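Local structure of N2152 (Neocallimastix frontalis, 5U22) at residues S408-N411 / G415-I418; L170-D175 / L206-A211; Q89-K92 / R98-I101; R267-K272 / K307-M312. The protein is a family 39 glycoside hydrolase of a rumen anaerobic fungus, probably cleaving arabinosyl linkages of several rare kinds. One frame throughout, in Å; residues are numbered along the deposited sequence.

Interaction 1. Residues S408-N411 / G415-I418; sequences SGTN and GYRI
In the loop that carries the chain from strand 403-408 to strand 415-422 of the beta-sandwich domain, T410 and N411 meet the phenol end of Y416. The two strands pair with different neighbours, 403-408 with 353-359 and 415-422 with 341-347 and 368-376, and Y416 reaches across from its strand to the connecting loop. Its hydroxyl accepts the backbone N-H of N411 (N to OH 3.0 Å) in a nearly straight bond, 164° at the hydrogen. T410 packs obliquely on the same end of the ring: CB lies 3.5 Å from Y416 OH, and CG2 is 3.8 Å from Y416 CZ. The carbonyl oxygen of N411 sits at the ring edge, near its plane. N411 OD1 accepts the N-H groups of S413 and S414, consistent with its holding the turn into strand 415-422. The hydroxyl of T410 bonds instead to OD1 of N350. A water 2.6 Å from Y416 OH also donates a weak bond to the carbonyl oxygen of G409, whose positive phi suits a residue without a side chain. Tyrosine thus serves twice: its ring packs beside the T410 methyl and touches L407 and K375, while its hydroxyl satisfies a loop amide.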
loop_
_atom_site.group_PDB
_atom_site.type_symbol
_atom_site.label_atom_id
_atom_site.label_comp_id
_atom_site.label_asym_id
_atom_site.label_seq_id
_atom_site.Cartn_x
_atom_site.Cartn_y
_atom_site.Cartn_z
ATOM N N SER A 408 -21.963 -13.582 12.457
ATOM C CA SER A 408 -22.894 -14.269 11.573
ATOM C C SER A 408 -23.219 -13.418 10.349
ATOM O O SER A 408 -23.081 -12.192 10.358
ATOM C CB SER A 408 -24.189 -14.615 12.314
ATOM O OG SER A 408 -24.001 -15.764 13.109
ATOM N N GLY A 409 -23.639 -14.097 9.280
ATOM C CA GLY A 409 -24.100 -13.438 8.074
ATOM C C GLY A 409 -23.097 -12.476 7.473
ATOM O O GLY A 409 -23.440 -11.330 7.176
ATOM N N THR A 410 -21.853 -12.925 7.304
ATOM C CA THR A 410 -20.797 -12.096 6.748
ATOM C C THR A 410 -20.760 -12.230 5.234
ATOM O O THR A 410 -21.238 -13.210 4.660
ATOM C CB THR A 410 -19.439 -12.478 7.333
ATOM O OG1 THR A 410 -19.247 -13.894 7.194
ATOM C CG2 THR A 410 -19.365 -12.094 8.814
ATOM N N ASN A 411 -20.174 -11.227 4.587
ATOM C CA ASN A 411 -20.038 -11.212 3.139
ATOM C C ASN A 411 -18.587 -10.920 2.778
ATOM O O ASN A 411 -17.737 -10.705 3.650
ATOM C CB ASN A 411 -20.987 -10.189 2.511
ATOM C CG ASN A 411 -20.679 -8.783 2.945
ATOM O OD1 ASN A 411 -19.691 -8.198 2.500
ATOM N ND2 ASN A 411 -21.527 -8.221 3.807
ATOM N N GLY A 415 -15.966 -4.528 5.237
ATOM C CA GLY A 415 -14.817 -4.563 6.131
ATOM C C GLY A 415 -15.312 -4.765 7.554
ATOM O O GLY A 415 -16.374 -4.266 7.924
ATOM N N TYR A 416 -14.539 -5.500 8.347
ATOM C CA TYR A 416 -14.919 -5.787 9.726
ATOM C C TYR A 416 -13.826 -5.354 10.688
ATOM O O TYR A 416 -12.642 -5.377 10.353
ATOM C CB TYR A 416 -15.208 -7.273 9.920
ATOM C CG TYR A 416 -16.344 -7.756 9.039
ATOM C CD1 TYR A 416 -17.668 -7.518 9.386
ATOM C CD2 TYR A 416 -16.089 -8.437 7.860
ATOM C CE1 TYR A 416 -18.707 -7.963 8.582
ATOM C CE2 TYR A 416 -17.116 -8.865 7.054
ATOM C CZ TYR A 416 -18.419 -8.634 7.422
ATOM O OH TYR A 416 -19.439 -9.063 6.604
ATOM N N ARG A 417 -14.227 -4.964 11.902
ATOM C CA ARG A 417 -13.246 -4.693 12.947
ATOM C C ARG A 417 -13.723 -5.276 14.265
ATOM O O ARG A 417 -14.906 -5.172 14.609
ATOM C CB ARG A 417 -12.970 -3.193 13.141
ATOM C CG ARG A 417 -11.873 -2.940 14.171
ATOM C CD ARG A 417 -11.403 -1.483 14.236
ATOM N NE ARG A 417 -12.408 -0.568 14.790
ATOM C CZ ARG A 417 -12.165 0.703 15.107
ATOM N NH1 ARG A 417 -10.947 1.225 14.942
ATOM N NH2 ARG A 417 -13.140 1.453 15.598
ATOM N N ILE A 418 -12.798 -5.892 15.002
ATOM C CA ILE A 418 -13.021 -6.244 16.400
ATOM C C ILE A 418 -12.088 -5.376 17.230
ATOM O O ILE A 418 -10.868 -5.403 17.030
ATOM C CB ILE A 418 -12.780 -7.740 16.649
ATOM C CG1 ILE A 418 -13.861 -8.545 15.936
ATOM C CG2 ILE A 418 -12.782 -8.035 18.152
ATOM C CD1 ILE A 418 -13.529 -9.998 15.778
HETATM O O HOH W 1 -21.829 -8.451 7.273
#

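Interaction 2. Residues L170-D175 / L206-A211; sequences LLRQID and LPDIIA
R172 and D208 account for most of the surface buried here and approach each other from opposite directions, forming a bidentate, end-on salt bridge between partly exposed residues at the protein surface. The arginine presents NH1 and NH2, one to each oxygen. R172 NH2 lies 2.9 Å from D208 OD1, with 161° at the hydrogen, and R172 NH1 lies 3.0 Å from D208 OD2. Both oxygens are near the guanidinium plane and are met on their syn side, although the two flat groups are twisted 36° apart, which puts the NH2 bond somewhat out of the carboxylate plane. A bend at chi2 (-61°) turns the arginine chain toward the loop that enters strand 209-212, a reach that a long, flexible residue can make. D208, shorter, has its CB pointing toward the helix. Its OD2 is also held by the backbone N-H of I180, and R172 NH2 by the hydroxyl of Y168, so each charged group has a second tether. L206 takes a minor part through its carbonyl oxygen, itself bonded to Y168. The pair ties the last turn of helix 160-174 to that loop, a helix-to-strand link on the N-terminal side of the parallel strands in a TIM barrel.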
loop_
_atom_site.group_PDB
_atom_site.type_symbol
_atom_site.label_atom_id
_atom_site.label_comp_id
_atom_site.label_asym_id
_atom_site.label_seq_id
_atom_site.Cartn_x
_atom_site.Cartn_y
_atom_site.Cartn_z
ATOM N N LEU A 170 23.018 8.499 -13.459
ATOM C CA LEU A 170 22.681 9.917 -13.449
ATOM C C LEU A 170 22.150 10.348 -12.082
ATOM O O LEU A 170 22.592 11.355 -11.520
ATOM C CB LEU A 170 21.664 10.216 -14.553
ATOM C CG LEU A 170 21.074 11.632 -14.456
ATOM C CD1 LEU A 170 22.150 12.673 -14.733
ATOM C CD2 LEU A 170 19.899 11.800 -15.394
ATOM N N LEU A 171 21.201 9.583 -11.529
ATOM C CA LEU A 171 20.584 9.953 -10.257
ATOM C C LEU A 171 21.591 9.947 -9.114
ATOM O O LEU A 171 21.503 10.774 -8.194
ATOM C CB LEU A 171 19.424 9.004 -9.949
ATOM C CG LEU A 171 18.197 9.252 -10.839
ATOM C CD1 LEU A 171 17.117 8.223 -10.600
ATOM C CD2 LEU A 171 17.661 10.660 -10.609
ATOM N N ARG A 172 22.536 9.008 -9.135
ATOM C CA ARG A 172 23.547 8.973 -8.085
ATOM C C ARG A 172 24.458 10.184 -8.157
ATOM O O ARG A 172 24.990 10.621 -7.132
ATOM C CB ARG A 172 24.378 7.696 -8.177
ATOM C CG ARG A 172 23.656 6.430 -7.768
ATOM C CD ARG A 172 23.187 6.458 -6.322
ATOM N NE ARG A 172 22.878 5.105 -5.865
ATOM C CZ ARG A 172 21.895 4.795 -5.024
ATOM N NH1 ARG A 172 21.105 5.736 -4.541
ATOM N NH2 ARG A 172 21.702 3.531 -4.676
ATOM N N GLN A 173 24.655 10.729 -9.352
ATOM C CA GLN A 173 25.481 11.917 -9.507
ATOM C C GLN A 173 24.735 13.178 -9.072
ATOM O O GLN A 173 25.280 13.995 -8.321
ATOM C CB GLN A 173 25.950 12.039 -10.961
ATOM N N ILE A 174 23.489 13.361 -9.524
ATOM C CA ILE A 174 22.809 14.634 -9.308
ATOM C C ILE A 174 21.873 14.659 -8.095
ATOM O O ILE A 174 21.473 15.750 -7.673
ATOM C CB ILE A 174 22.038 15.083 -10.567
ATOM C CG1 ILE A 174 20.817 14.190 -10.835
ATOM C CG2 ILE A 174 22.970 15.111 -11.785
ATOM C CD1 ILE A 174 20.037 14.603 -12.088
ATOM N N ASP A 175 21.508 13.510 -7.527
ATOM C CA ASP A 175 20.684 13.469 -6.312
ATOM C C ASP A 175 21.178 12.330 -5.425
ATOM O O ASP A 175 20.452 11.370 -5.145
ATOM C CB ASP A 175 19.200 13.316 -6.669
ATOM C CG ASP A 175 18.263 13.640 -5.509
ATOM O OD1 ASP A 175 18.746 14.046 -4.426
ATOM O OD2 ASP A 175 17.021 13.498 -5.685
ATOM N N LEU A 206 21.706 -1.780 -8.144
ATOM C CA LEU A 206 20.581 -2.286 -7.368
ATOM C C LEU A 206 19.759 -1.126 -6.822
ATOM O O LEU A 206 20.327 -0.164 -6.288
ATOM C CB LEU A 206 21.063 -3.158 -6.210
ATOM C CG LEU A 206 21.626 -4.545 -6.524
ATOM C CD1 LEU A 206 22.344 -5.097 -5.311
ATOM C CD2 LEU A 206 20.507 -5.493 -6.944
ATOM N N PRO A 207 18.430 -1.185 -6.915
ATOM C CA PRO A 207 17.611 -0.145 -6.289
ATOM C C PRO A 207 17.793 -0.157 -4.778
ATOM O O PRO A 207 18.138 -1.177 -4.175
ATOM C CB PRO A 207 16.178 -0.530 -6.688
ATOM C CG PRO A 207 16.228 -1.997 -6.922
ATOM C CD PRO A 207 17.627 -2.299 -7.444
ATOM N N ASP A 208 17.577 1.003 -4.165
ATOM C CA ASP A 208 17.517 1.043 -2.709
ATOM C C ASP A 208 16.217 0.455 -2.189
ATOM O O ASP A 208 16.191 -0.134 -1.101
ATOM C CB ASP A 208 17.663 2.472 -2.225
ATOM C CG ASP A 208 18.924 3.098 -2.714
ATOM O OD1 ASP A 208 19.987 2.458 -2.547
ATOM O OD2 ASP A 208 18.846 4.197 -3.292
ATOM N N ILE A 209 15.133 0.625 -2.942
ATOM C CA ILE A 209 13.813 0.118 -2.591
ATOM C C ILE A 209 13.304 -0.656 -3.800
ATOM O O ILE A 209 13.211 -0.097 -4.903
ATOM C CB ILE A 209 12.837 1.255 -2.224
ATOM C CG1 ILE A 209 13.463 2.206 -1.194
ATOM C CG2 ILE A 209 11.526 0.680 -1.694
ATOM C CD1 ILE A 209 12.658 3.491 -0.957
ATOM N N ILE A 210 13.000 -1.943 -3.604
ATOM C CA ILE A 210 12.523 -2.798 -4.687
ATOM C C ILE A 210 11.033 -2.553 -4.880
ATOM O O ILE A 210 10.280 -2.411 -3.912
ATOM C CB ILE A 210 12.828 -4.278 -4.383
ATOM C CG1 ILE A 210 12.704 -5.146 -5.640
ATOM C CG2 ILE A 210 11.925 -4.818 -3.270
ATOM C CD1 ILE A 210 13.867 -4.944 -6.619
ATOM N N ALA A 211 10.596 -2.483 -6.135
ATOM C CA ALA A 211 9.225 -2.109 -6.436
ATOM C C ALA A 211 8.642 -3.029 -7.495
ATOM O O ALA A 211 9.288 -3.312 -8.509
ATOM C CB ALA A 211 9.149 -0.658 -6.952
#

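Interaction 3. Residues Q89-K92 / R98-I101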
loop_
_atom_site.group_PDB
_atom_site.type_symbol
_atom_site.label_atom_id
_atom_site.label_comp_id
_atom_site.label_asym_id
_atom_site.label_seq_id
_atom_site.Cartn_x
_atom_site.Cartn_y
_atom_site.Cartn_z
ATOM N N GLN A 89 4.255 19.119 -0.943
ATOM C CA GLN A 89 3.959 20.261 -0.079
ATOM C C GLN A 89 2.663 20.050 0.696
ATOM O O GLN A 89 2.589 20.372 1.888
ATOM C CB GLN A 89 3.887 21.553 -0.890
ATOM C CG GLN A 89 3.574 22.787 -0.041
ATOM C CD GLN A 89 4.618 23.082 1.044
ATOM O OE1 GLN A 89 5.822 23.118 0.779
ATOM N NE2 GLN A 89 4.149 23.314 2.270
ATOM N N ARG A 90 1.626 19.523 0.040
ATOM C CA ARG A 90 0.400 19.226 0.772
ATOM C C ARG A 90 0.670 18.249 1.906
ATOM O O ARG A 90 0.137 18.405 3.010
ATOM C CB ARG A 90 -0.674 18.661 -0.163
ATOM C CG ARG A 90 -1.026 19.567 -1.337
ATOM C CD ARG A 90 -2.354 19.152 -1.968
ATOM N NE ARG A 90 -3.473 19.502 -1.096
ATOM C CZ ARG A 90 -4.736 19.136 -1.302
ATOM N NH1 ARG A 90 -5.058 18.393 -2.358
ATOM N NH2 ARG A 90 -5.679 19.514 -0.449
ATOM N N LEU A 91 1.517 17.246 1.658
ATOM C CA LEU A 91 1.742 16.177 2.626
ATOM C C LEU A 91 2.515 16.629 3.857
ATOM O O LEU A 91 2.547 15.889 4.848
ATOM C CB LEU A 91 2.475 15.010 1.954
ATOM C CG LEU A 91 1.589 14.167 1.032
ATOM C CD1 LEU A 91 2.431 13.199 0.197
ATOM C CD2 LEU A 91 0.542 13.405 1.851
ATOM N N LYS A 92 3.139 17.808 3.824
ATOM C CA LYS A 92 3.802 18.314 5.025
ATOM C C LYS A 92 2.835 18.461 6.184
ATOM O O LYS A 92 3.266 18.455 7.342
ATOM C CB LYS A 92 4.479 19.657 4.736
ATOM C CG LYS A 92 5.729 19.560 3.887
ATOM N N ARG A 98 5.214 10.456 3.178
ATOM C CA ARG A 98 6.152 10.686 2.080
ATOM C C ARG A 98 5.461 10.416 0.755
ATOM O O ARG A 98 4.339 9.913 0.707
ATOM C CB ARG A 98 7.406 9.795 2.167
ATOM C CG ARG A 98 8.453 10.299 3.137
ATOM C CD ARG A 98 8.351 9.573 4.441
ATOM N NE ARG A 98 8.708 8.166 4.321
ATOM C CZ ARG A 98 7.931 7.162 4.718
ATOM N NH1 ARG A 98 6.736 7.410 5.261
ATOM N NH2 ARG A 98 8.355 5.909 4.590
ATOM N N VAL A 99 6.138 10.745 -0.339
ATOM C CA VAL A 99 5.548 10.536 -1.658
ATOM C C VAL A 99 6.624 10.076 -2.637
ATOM O O VAL A 99 7.730 10.631 -2.677
ATOM C CB VAL A 99 4.818 11.795 -2.167
ATOM C CG1 VAL A 99 5.752 13.019 -2.210
ATOM C CG2 VAL A 99 4.195 11.518 -3.519
ATOM N N THR A 100 6.295 9.047 -3.411
ATOM C CA THR A 100 7.187 8.484 -4.418
ATOM C C THR A 100 7.179 9.366 -5.663
ATOM O O THR A 100 6.113 9.765 -6.141
ATOM C CB THR A 100 6.720 7.074 -4.784
ATOM O OG1 THR A 100 6.726 6.237 -3.618
ATOM C CG2 THR A 100 7.598 6.458 -5.874
ATOM N N ILE A 101 8.366 9.648 -6.204
ATOM C CA ILE A 101 8.506 10.387 -7.460
ATOM C C ILE A 101 8.517 9.408 -8.631
ATOM O O ILE A 101 9.509 8.710 -8.852
ATOM C CB ILE A 101 9.785 11.226 -7.467
ATOM C CG1 ILE A 101 9.748 12.244 -6.332
ATOM C CG2 ILE A 101 9.950 11.907 -8.826
ATOM C CD1 ILE A 101 11.098 12.849 -5.991
#
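Apolar packing carries this contact. L91 provides most of the buried surface on its side, while V99 and the backbone of R98 share the other side about equally. Methyl CD1 of L91 sits against the branch point of the valine, 3.6 Å from V99 CB and 4.1 Å from V99 CG1, the two side chains crossing at a slant. L91 has its CG beside the backbone N (chi1 -75°), and the extended chi2 carries CD1 on toward the strand. V99, being beta-branched, suits a strand. The second kind of contact is of methyl with backbone: the same CD1 rests 3.8 Å from the carbonyl oxygen of R98. The R98 side chain itself leaves in the other direction, its length letting NH1 reach the carbonyl oxygen of G96 and OD1 of N65, away from the apolar contact. The two elements belong to the beta-alpha-beta unit of strand 66-70, helix 84-91 and strand 98-102. V99 also packs on V84 and A88 of that helix and on A69 of the adjacent parallel strand, while L47 touches L91 from a neighbouring loop, so the helix end is seated on the outside of the barrel sheet.

Interaction 4. Residues R267-K272 / K307-M312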
loop_
_atom_site.group_PDB
_atom_site.type_symbol
_atom_site.label_atom_id
_atom_site.label_comp_id
_atom_site.label_asym_id
_atom_site.label_seq_id
_atom_site.Cartn_x
_atom_site.Cartn_y
_atom_site.Cartn_z
ATOM N N ARG A 267 -1.580 -9.067 4.331
ATOM C CA ARG A 267 -0.416 -9.767 3.793
ATOM C C ARG A 267 0.797 -8.850 3.704
ATOM O O ARG A 267 1.911 -9.273 4.027
ATOM C CB ARG A 267 -0.770 -10.393 2.437
ATOM C CG ARG A 267 -1.784 -11.525 2.589
ATOM C CD ARG A 267 -2.504 -11.899 1.299
ATOM N NE ARG A 267 -3.752 -12.602 1.599
ATOM C CZ ARG A 267 -4.528 -13.190 0.693
ATOM N NH1 ARG A 267 -4.183 -13.176 -0.592
ATOM N NH2 ARG A 267 -5.655 -13.790 1.075
ATOM N N PHE A 268 0.605 -7.585 3.311
ATOM C CA PHE A 268 1.708 -6.624 3.362
ATOM C C PHE A 268 2.282 -6.521 4.768
ATOM O O PHE A 268 3.507 -6.486 4.949
ATOM C CB PHE A 268 1.249 -5.237 2.894
ATOM C CG PHE A 268 0.950 -5.140 1.417
ATOM C CD1 PHE A 268 0.974 -6.261 0.603
ATOM C CD2 PHE A 268 0.641 -3.912 0.851
ATOM C CE1 PHE A 268 0.680 -6.167 -0.754
ATOM C CE2 PHE A 268 0.368 -3.805 -0.505
ATOM C CZ PHE A 268 0.380 -4.945 -1.312
ATOM N N GLU A 269 1.413 -6.447 5.780
ATOM C CA GLU A 269 1.912 -6.376 7.148
ATOM C C GLU A 269 2.607 -7.672 7.541
ATOM O O GLU A 269 3.646 -7.648 8.210
ATOM C CB GLU A 269 0.773 -6.066 8.115
ATOM C CG GLU A 269 0.163 -4.666 7.952
ATOM C CD GLU A 269 1.040 -3.548 8.519
ATOM O OE1 GLU A 269 2.074 -3.846 9.179
ATOM O OE2 GLU A 269 0.683 -2.372 8.295
ATOM N N ARG A 270 2.065 -8.813 7.115
ATOM C CA ARG A 270 2.659 -10.099 7.473
ATOM C C ARG A 270 4.092 -10.214 6.966
ATOM O O ARG A 270 4.954 -10.791 7.638
ATOM C CB ARG A 270 1.799 -11.233 6.917
ATOM C CG ARG A 270 2.320 -12.636 7.187
ATOM C CD ARG A 270 1.229 -13.684 6.879
ATOM N NE ARG A 270 -0.025 -13.395 7.588
ATOM C CZ ARG A 270 -1.193 -13.163 6.984
ATOM N NH1 ARG A 270 -1.299 -13.209 5.656
ATOM N NH2 ARG A 270 -2.264 -12.888 7.708
ATOM N N TYR A 271 4.369 -9.662 5.790
ATOM C CA TYR A 271 5.688 -9.772 5.179
ATOM C C TYR A 271 6.512 -8.501 5.336
ATOM O O TYR A 271 7.568 -8.369 4.705
ATOM C CB TYR A 271 5.546 -10.176 3.708
ATOM C CG TYR A 271 5.130 -11.628 3.590
ATOM C CD1 TYR A 271 6.083 -12.636 3.613
ATOM C CD2 TYR A 271 3.788 -11.991 3.519
ATOM C CE1 TYR A 271 5.714 -13.975 3.528
ATOM C CE2 TYR A 271 3.411 -13.321 3.444
ATOM C CZ TYR A 271 4.378 -14.305 3.446
ATOM O OH TYR A 271 4.005 -15.623 3.375
ATOM N N LYS A 272 6.064 -7.576 6.182
ATOM C CA LYS A 272 6.840 -6.387 6.536
ATOM C C LYS A 272 7.164 -5.545 5.305
ATOM O O LYS A 272 8.260 -4.997 5.164
ATOM C CB LYS A 272 8.101 -6.765 7.306
ATOM C CG LYS A 272 7.782 -7.516 8.605
ATOM C CD LYS A 272 9.027 -7.799 9.435
ATOM C CE LYS A 272 9.147 -9.278 9.747
ATOM N N LYS A 307 -9.361 4.297 7.607
ATOM C CA LYS A 307 -9.273 5.075 8.839
ATOM C C LYS A 307 -9.032 4.161 10.037
ATOM O O LYS A 307 -8.187 4.455 10.895
ATOM C CB LYS A 307 -10.547 5.904 9.015
ATOM C CG LYS A 307 -10.672 6.605 10.377
ATOM C CD LYS A 307 -9.756 7.803 10.493
ATOM C CE LYS A 307 -9.961 8.531 11.838
ATOM N NZ LYS A 307 -8.728 9.223 12.269
ATOM N N TRP A 308 -9.772 3.048 10.113
ATOM C CA TRP A 308 -9.509 2.043 11.143
ATOM C C TRP A 308 -8.050 1.623 11.113
ATOM O O TRP A 308 -7.381 1.534 12.151
ATOM C CB TRP A 308 -10.377 0.813 10.907
ATOM C CG TRP A 308 -11.809 0.933 11.241
ATOM C CD1 TRP A 308 -12.421 1.928 11.934
ATOM C CD2 TRP A 308 -12.826 -0.002 10.886
ATOM N NE1 TRP A 308 -13.769 1.664 12.045
ATOM C CE2 TRP A 308 -14.041 0.482 11.405
ATOM C CE3 TRP A 308 -12.826 -1.209 10.173
ATOM C CZ2 TRP A 308 -15.249 -0.202 11.243
ATOM C CZ3 TRP A 308 -14.023 -1.885 10.013
ATOM C CH2 TRP A 308 -15.218 -1.380 10.544
ATOM N N TYR A 309 -7.550 1.359 9.906
ATOM C CA TYR A 309 -6.169 0.928 9.729
ATOM C C TYR A 309 -5.197 1.996 10.203
ATOM O O TYR A 309 -4.275 1.718 10.982
ATOM C CB TYR A 309 -5.954 0.606 8.249
ATOM C CG TYR A 309 -4.577 0.134 7.851
ATOM C CD1 TYR A 309 -3.850 -0.754 8.648
ATOM C CD2 TYR A 309 -4.030 0.534 6.638
ATOM C CE1 TYR A 309 -2.588 -1.213 8.259
ATOM C CE2 TYR A 309 -2.782 0.073 6.224
ATOM C CZ TYR A 309 -2.066 -0.795 7.031
ATOM O OH TYR A 309 -0.837 -1.237 6.597
ATOM N N GLY A 310 -5.387 3.229 9.738
ATOM C CA GLY A 310 -4.474 4.300 10.101
ATOM C C GLY A 310 -4.469 4.603 11.584
ATOM O O GLY A 310 -3.469 5.106 12.110
ATOM N N ASP A 311 -5.590 4.332 12.273
ATOM C CA ASP A 311 -5.686 4.550 13.716
ATOM C C ASP A 311 -4.867 3.554 14.517
ATOM O O ASP A 311 -4.687 3.761 15.724
ATOM C CB ASP A 311 -7.138 4.448 14.208
ATOM C CG ASP A 311 -7.999 5.616 13.774
ATOM O OD1 ASP A 311 -7.446 6.628 13.294
ATOM O OD2 ASP A 311 -9.240 5.521 13.945
ATOM N N MET A 312 -4.414 2.463 13.899
ATOM C CA MET A 312 -3.726 1.430 14.657
ATOM C C MET A 312 -2.422 1.972 15.220
ATOM O O MET A 312 -1.674 2.673 14.531
ATOM C CB MET A 312 -3.463 0.210 13.776
ATOM C CG MET A 312 -4.733 -0.557 13.411
ATOM S SD MET A 312 -4.368 -1.984 12.358
ATOM C CE MET A 312 -5.361 -3.245 13.145
#
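The C-terminal ends of helices 258-270 and 301-310 come close to each other, and E269 and Y309, both buried, meet between them. The two side chains come from opposite directions, and the tyrosine hydroxyl donates to the carboxylate, with Y309 OH 2.5 Å from E269 OE2. The bond uses the anti lone pair of OE2, on the side away from OE1, and OE2 lies at the edge of the ring, in its plane, 3.5 Å from Y309 CE1. The carboxylate itself stands almost at right angles to the ring, 82° between planes. E269 reaches this position by a bend at chi2, whereas Y309 sends its ring out with CG anti to the backbone N (chi1 -180°). Together the two side chains bridge the 11.2 Å between the CA atoms of E269 and Y309, and tyrosine suits the place because its hydroxyl gives a buried carboxylate a hydrogen-bond donor. Helix 258-270 ends here in a Schellman motif: K272 has positive phi, its N bonds to E269 O at 3.2 Å, and V273 N bonds to F268 O. Just past the end of helix 301-310, the sulfur of M312 lies in the plane of the Y309 ring at its edge, 3.9 Å from Y309 CD1, and both residues also touch I345 of the sandwich strand 341-347. K307 and D311, one turn apart, form a salt bridge (NZ to OD1 3.1 Å), and the same amine bonds to the carbonyl oxygen of P61. R267 and R270, on helix 258-270, both form salt bridges with D330.

How the interactions relate
Interactions 2 and 3 belong to the barrel and reach the same parallel sheet, their centres 18 Å apart and their nearest atoms about 6 Å; interaction 3 lies deeper, interaction 2 at the surface. Interaction 1 is in the beta-sandwich, on the other side of the chain's centre from both, 43 Å between centres from interaction 2. Interaction 4 is nearest the middle and touches interaction 1: R417 forms a cation-pi pair with W308 (R417 CZ to W308 CD1 3.4 Å), which also packs on the backbone of Y416, so helix 301-310 packs against the sandwich strand 415-422. Family 39 active sites lie at the C-terminal ends of the barrel strands; interactions 2 and 3 sit toward the opposite ends.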